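Local coordinates for lipid binding protein (Grifola frondosa, PDB 5H0Q) that probably binds membrane domains that contain both sphingomyelin and cholesterol, and is used as a probe for them, at residues Lys76-Phe81 against His88-Arg93; Val5-Gln10 against Ala30-Gln35. All coordinates share one frame; numbering follows the deposited sequence.

Contact 1 (Lys76-Phe81 against His88-Arg93)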
loop_
_atom_site.group_PDB
_atom_site.type_symbol
_atom_site.label_atom_id
_atom_site.label_comp_id
_atom_site.label_asym_id
_atom_site.label_seq_id
_atom_site.Cartn_x
_atom_site.Cartn_y
_atom_site.Cartn_z
ATOM N N LYS A 76 -8.456 6.242 4.253
ATOM C CA LYS A 76 -9.866 6.628 4.209
ATOM C C LYS A 76 -10.822 5.473 4.390
ATOM O O LYS A 76 -11.918 5.664 4.943
ATOM C CB LYS A 76 -10.190 7.301 2.873
ATOM C CG LYS A 76 -9.412 8.578 2.639
ATOM C CD LYS A 76 -9.871 9.262 1.383
ATOM C CE LYS A 76 -11.238 9.928 1.545
ATOM N NZ LYS A 76 -12.135 9.658 0.380
ATOM N N ILE A 77 -10.469 4.307 3.858
ATOM C CA ILE A 77 -11.285 3.103 3.934
ATOM C C ILE A 77 -10.352 1.942 4.211
ATOM O O ILE A 77 -9.262 1.864 3.633
ATOM C CB ILE A 77 -12.047 2.834 2.624
ATOM C CG1 ILE A 77 -12.984 3.987 2.302
ATOM C CG2 ILE A 77 -12.830 1.551 2.720
ATOM C CD1 ILE A 77 -13.568 3.940 0.889
ATOM N N GLU A 78 -10.793 1.045 5.088
ATOM C CA GLU A 78 -10.225 -0.291 5.245
ATOM C C GLU A 78 -11.375 -1.274 5.140
ATOM O O GLU A 78 -12.401 -1.087 5.793
ATOM C CB GLU A 78 -9.555 -0.475 6.601
ATOM C CG GLU A 78 -8.414 0.425 6.900
ATOM C CD GLU A 78 -7.959 0.261 8.334
ATOM O OE1 GLU A 78 -8.519 -0.610 9.044
ATOM O OE2 GLU A 78 -7.050 1.004 8.756
ATOM N N GLU A 79 -11.225 -2.309 4.319
ATOM C CA GLU A 79 -12.307 -3.268 4.170
ATOM C C GLU A 79 -11.745 -4.680 4.082
ATOM O O GLU A 79 -10.815 -4.927 3.311
ATOM C CB GLU A 79 -13.131 -2.928 2.923
ATOM C CG GLU A 79 -14.339 -3.794 2.691
ATOM C CD GLU A 79 -15.469 -3.568 3.697
ATOM O OE1 GLU A 79 -15.452 -2.552 4.420
ATOM O OE2 GLU A 79 -16.386 -4.415 3.751
ATOM N N SER A 80 -12.307 -5.590 4.883
ATOM C CA SER A 80 -12.038 -7.028 4.786
ATOM C C SER A 80 -13.131 -7.686 3.966
ATOM O O SER A 80 -14.300 -7.679 4.369
ATOM C CB SER A 80 -11.991 -7.701 6.158
ATOM O OG SER A 80 -10.949 -7.187 6.948
ATOM N N PHE A 81 -12.749 -8.300 2.854
ATOM C CA PHE A 81 -13.691 -9.120 2.111
ATOM C C PHE A 81 -13.693 -10.561 2.598
ATOM O O PHE A 81 -14.756 -11.184 2.699
ATOM C CB PHE A 81 -13.364 -9.076 0.616
ATOM C CG PHE A 81 -13.329 -7.688 0.039
ATOM C CD1 PHE A 81 -14.455 -6.897 0.053
ATOM C CD2 PHE A 81 -12.175 -7.190 -0.538
ATOM C CE1 PHE A 81 -14.427 -5.626 -0.486
ATOM C CE2 PHE A 81 -12.139 -5.922 -1.079
ATOM C CZ PHE A 81 -13.269 -5.139 -1.054
ATOM N N HIS A 88 -3.021 -4.857 15.706
ATOM C CA HIS A 88 -2.469 -3.513 15.795
ATOM C C HIS A 88 -3.201 -2.570 14.850
ATOM O O HIS A 88 -3.481 -2.909 13.696
ATOM C CB HIS A 88 -0.974 -3.523 15.481
ATOM C CG HIS A 88 -0.108 -3.797 16.674
ATOM N ND1 HIS A 88 -0.375 -4.808 17.574
ATOM C CD2 HIS A 88 1.016 -3.186 17.119
ATOM C CE1 HIS A 88 0.547 -4.809 18.519
ATOM N NE2 HIS A 88 1.404 -3.836 18.267
ATOM N N THR A 89 -3.517 -1.381 15.353
ATOM C CA THR A 89 -4.229 -0.392 14.558
ATOM C C THR A 89 -3.370 0.079 13.392
ATOM O O THR A 89 -2.148 0.209 13.511
ATOM C CB THR A 89 -4.625 0.801 15.427
ATOM O OG1 THR A 89 -5.336 1.756 14.631
ATOM C CG2 THR A 89 -3.389 1.465 16.041
ATOM N N ARG A 90 -4.017 0.333 12.260
ATOM C CA ARG A 90 -3.318 0.843 11.092
ATOM C C ARG A 90 -3.010 2.331 11.265
ATOM O O ARG A 90 -3.680 3.053 12.009
ATOM C CB ARG A 90 -4.147 0.624 9.820
ATOM C CG ARG A 90 -4.163 -0.819 9.267
ATOM C CD ARG A 90 -5.426 -1.596 9.659
ATOM N NE ARG A 90 -5.236 -2.399 10.850
ATOM C CZ ARG A 90 -6.226 -2.863 11.601
ATOM N NH1 ARG A 90 -7.487 -2.593 11.287
ATOM N NH2 ARG A 90 -5.950 -3.590 12.672
ATOM N N GLU A 91 -1.973 2.787 10.569
ATOM C CA GLU A 91 -1.592 4.193 10.617
ATOM C C GLU A 91 -2.544 5.008 9.750
ATOM O O GLU A 91 -2.858 4.620 8.621
ATOM C CB GLU A 91 -0.148 4.374 10.155
ATOM C CG GLU A 91 0.873 3.875 11.160
ATOM C CD GLU A 91 0.901 4.711 12.425
ATOM O OE1 GLU A 91 0.586 5.916 12.346
ATOM O OE2 GLU A 91 1.231 4.159 13.499
ATOM N N LYS A 92 -3.005 6.138 10.282
ATOM C CA LYS A 92 -3.969 6.953 9.553
ATOM C C LYS A 92 -3.298 7.884 8.550
ATOM O O LYS A 92 -3.933 8.292 7.573
ATOM C CB LYS A 92 -4.804 7.775 10.537
ATOM C CG LYS A 92 -6.284 7.410 10.559
ATOM C CD LYS A 92 -7.019 7.974 9.351
ATOM C CE LYS A 92 -7.886 9.173 9.725
ATOM N NZ LYS A 92 -7.106 10.275 10.358
ATOM N N ARG A 93 -2.044 8.255 8.782
ATOM C CA ARG A 93 -1.366 9.255 7.967
ATOM C C ARG A 93 0.044 8.776 7.687
ATOM O O ARG A 93 0.805 8.503 8.624
ATOM C CB ARG A 93 -1.316 10.610 8.676
ATOM C CG ARG A 93 -0.652 11.720 7.851
ATOM C CD ARG A 93 -0.314 12.912 8.708
ATOM N NE ARG A 93 0.281 14.027 7.948
ATOM C CZ ARG A 93 1.575 14.139 7.663
ATOM N NH1 ARG A 93 2.421 13.190 8.041
ATOM N NH2 ARG A 93 2.029 15.186 6.985
#
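The guanidinium of Arg90 takes Glu78 OE1 at its edge, nearly in its own plane, while the two flat groups are turned 46° against each other. This is a surface salt bridge between strand 73-80 of an antiparallel sheet and the loop that leads from strand 84-85 to strand 93-94, the short strand at the margin of the same sheet. Arg90 NH1 donates to Glu78 OE1 over 3.2 Å, and the bond is fairly straight at 166°; it arrives on the syn side of OE1, somewhat out of the carboxylate plane. Glu78 reaches out as an extended chain beyond CG, whereas Arg90 is bent at chi2 (99°) and chi3, which lays CB, CG and CD alongside the carboxylate before the guanidinium reaches OE1. Thus Glu78 CD lies 3.4 Å from Arg90 CD, so the acid packs against methylenes while the charge pairing is made at NH1. The other end of the guanidinium turns back on its own loop: Arg90 NH2 donates to His88 O over 2.8 Å, from above the carbonyl plane, and this bent second bond, to a poorly ordered residue, probably limits rotation of the group only in part. Phe85 of strand 84-85 touches both Glu78 and Arg90, and a backbone hydrogen bond between Lys92 and Ala75 ties the loop to the strand nearby. The second carboxylate oxygen, Glu78 OE2, rests 3.1 Å from Arg90 CB.

Contact 2 (Val5-Gln10 against Ala30-Gln35)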
loop_
_atom_site.group_PDB
_atom_site.type_symbol
_atom_site.label_atom_id
_atom_site.label_comp_id
_atom_site.label_asym_id
_atom_site.label_seq_id
_atom_site.Cartn_x
_atom_site.Cartn_y
_atom_site.Cartn_z
ATOM N N VAL A 5 11.671 8.915 7.612
ATOM C CA VAL A 5 11.504 10.335 7.894
ATOM C C VAL A 5 10.634 10.948 6.808
ATOM O O VAL A 5 10.733 10.584 5.627
ATOM C CB VAL A 5 12.861 11.061 7.974
ATOM C CG1 VAL A 5 12.664 12.487 8.460
ATOM C CG2 VAL A 5 13.812 10.321 8.873
ATOM N N GLU A 6 9.775 11.881 7.202
ATOM C CA GLU A 6 8.942 12.571 6.227
ATOM C C GLU A 6 9.781 13.508 5.355
ATOM O O GLU A 6 10.533 14.337 5.862
ATOM C CB GLU A 6 7.831 13.340 6.943
ATOM C CG GLU A 6 6.839 14.008 5.978
ATOM C CD GLU A 6 5.519 14.348 6.632
ATOM O OE1 GLU A 6 4.709 15.017 5.967
ATOM O OE2 GLU A 6 5.281 13.944 7.787
ATOM N N ILE A 7 9.620 13.388 4.039
ATOM C CA ILE A 7 10.399 14.128 3.058
ATOM C C ILE A 7 9.503 15.266 2.582
ATOM O O ILE A 7 8.594 15.054 1.783
ATOM C CB ILE A 7 10.863 13.229 1.911
ATOM C CG1 ILE A 7 11.809 12.154 2.480
ATOM C CG2 ILE A 7 11.557 14.037 0.840
ATOM C CD1 ILE A 7 12.208 11.119 1.478
ATOM N N ASP A 8 9.727 16.446 3.152
ATOM C CA ASP A 8 8.889 17.614 2.872
ATOM C C ASP A 8 9.763 18.784 2.443
ATOM O O ASP A 8 10.935 18.607 2.106
ATOM C CB ASP A 8 8.067 17.984 4.106
ATOM C CG ASP A 8 8.914 18.136 5.354
ATOM O OD1 ASP A 8 10.166 18.238 5.260
ATOM O OD2 ASP A 8 8.325 18.186 6.457
ATOM N N GLU A 9 9.202 20.003 2.413
ATOM C CA GLU A 9 9.987 21.122 1.904
ATOM C C GLU A 9 11.264 21.323 2.705
ATOM O O GLU A 9 12.327 21.590 2.137
ATOM C CB GLU A 9 9.155 22.421 1.908
ATOM C CG GLU A 9 9.965 23.636 1.495
ATOM C CD GLU A 9 9.155 24.931 1.449
ATOM O OE1 GLU A 9 7.924 24.839 1.564
ATOM O OE2 GLU A 9 9.779 26.002 1.296
ATOM N N GLN A 10 11.183 21.217 4.030
ATOM C CA GLN A 10 12.354 21.489 4.857
ATOM C C GLN A 10 13.464 20.471 4.615
ATOM O O GLN A 10 14.649 20.814 4.668
ATOM C CB GLN A 10 11.960 21.503 6.332
ATOM C CG GLN A 10 11.292 22.782 6.755
ATOM C CD GLN A 10 12.246 23.960 6.723
ATOM O OE1 GLN A 10 13.374 23.870 7.208
ATOM N NE2 GLN A 10 11.804 25.068 6.139
ATOM N N ALA A 30 8.499 14.214 -4.413
ATOM C CA ALA A 30 8.220 12.841 -4.810
ATOM C C ALA A 30 9.464 12.173 -5.374
ATOM O O ALA A 30 9.741 10.996 -5.087
ATOM C CB ALA A 30 7.077 12.836 -5.827
ATOM N N LYS A 31 10.251 12.916 -6.156
ATOM C CA LYS A 31 11.466 12.353 -6.736
ATOM C C LYS A 31 12.439 11.946 -5.645
ATOM O O LYS A 31 13.007 10.853 -5.682
ATOM C CB LYS A 31 12.120 13.363 -7.673
ATOM C CG LYS A 31 13.458 12.895 -8.252
ATOM C CD LYS A 31 14.075 13.956 -9.147
ATOM C CE LYS A 31 15.503 13.592 -9.529
ATOM N NZ LYS A 31 16.138 14.612 -10.410
ATOM N N VAL A 32 12.617 12.801 -4.643
ATOM C CA VAL A 32 13.529 12.477 -3.553
ATOM C C VAL A 32 13.023 11.268 -2.781
ATOM O O VAL A 32 13.783 10.344 -2.476
ATOM C CB VAL A 32 13.719 13.715 -2.657
ATOM C CG1 VAL A 32 14.618 13.393 -1.468
ATOM C CG2 VAL A 32 14.362 14.803 -3.458
ATOM N N ALA A 33 11.726 11.214 -2.499
ATOM C CA ALA A 33 11.195 10.058 -1.776
ATOM C C ALA A 33 11.442 8.769 -2.546
ATOM O O ALA A 33 11.836 7.750 -1.969
ATOM C CB ALA A 33 9.700 10.233 -1.498
ATOM N N LEU A 34 11.202 8.783 -3.850
ATOM C CA LEU A 34 11.454 7.579 -4.629
ATOM C C LEU A 34 12.934 7.227 -4.606
ATOM O O LEU A 34 13.300 6.038 -4.592
ATOM C CB LEU A 34 10.922 7.777 -6.049
ATOM C CG LEU A 34 10.662 6.553 -6.924
ATOM C CD1 LEU A 34 9.715 5.606 -6.239
ATOM C CD2 LEU A 34 10.097 6.977 -8.276
ATOM N N GLN A 35 13.806 8.238 -4.523
ATOM C CA GLN A 35 15.241 7.960 -4.432
ATOM C C GLN A 35 15.619 7.357 -3.082
ATOM O O GLN A 35 16.560 6.555 -3.009
ATOM C CB GLN A 35 16.059 9.233 -4.660
ATOM C CG GLN A 35 15.993 9.776 -6.068
ATOM C CD GLN A 35 16.670 11.132 -6.222
ATOM O OE1 GLN A 35 16.760 11.919 -5.276
ATOM N NE2 GLN A 35 17.151 11.410 -7.428
#
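Ile7 meets helix 26-35 through both its methyl groups, one directed to Val32 and the other to Ala33, and the contact across the two segments is wholly apolar. CG2, the short branch, touches Val32 CG1 at 3.9 Å, with Val32 CB slightly farther off. The longer branch runs out through CG1 to CD1, which comes against the helix backbone at Ala33 CA, 3.6 Å away, and sits 4.0 Å from Ala33 CB. The small alanine side chain lets the methyl approach the main chain this closely. Chi1 of -63° sets CG1 beside the backbone N and CG2 anti to it, which turns the two branches to different residues of the helix. All three touching residues are buried, and Leu12 of helix 9-13 packs on both Ile7 and Val32, joined by Tyr11 on Val32.

Polar interactions lie around this apolar patch. Ile7 O accepts a hydrogen bond from Asn96 ND2, and Ala33 O is bonded to Tyr66 OH, so a main-chain carbonyl on each side has a side-chain partner. Within helix 26-35 the backbone bond from Leu34 N to Ala30 O measures 2.9 Å. Just after Ile7, Asp8 occupies the N-cap of helix 9-13 and its OD1 receives Tyr11 N.

The arrangement is typical of a small hydrophobic core in which an extended segment and the helix that follows it, here 9-13, pack against a second helix, 26-35.

How the contacts relate
Both segments of contact 2 precede those of contact 1 in the chain, and the centres of the two contacts lie 24 Å apart. They nevertheless meet directly: Arg93 NH2, at the end of the loop segment of contact 1, forms a salt bridge with Glu6 OE1, next to Ile7 in contact 2, at 2.9 Å. The N-terminal segment is thereby tied to strand 93-94 at the margin of the five-stranded sheet. Contact 1 is polar and at the surface, about 11 Å from the centre of the chain to its own centre; contact 2 is apolar and buried, though at about 17 Å it lies farther out.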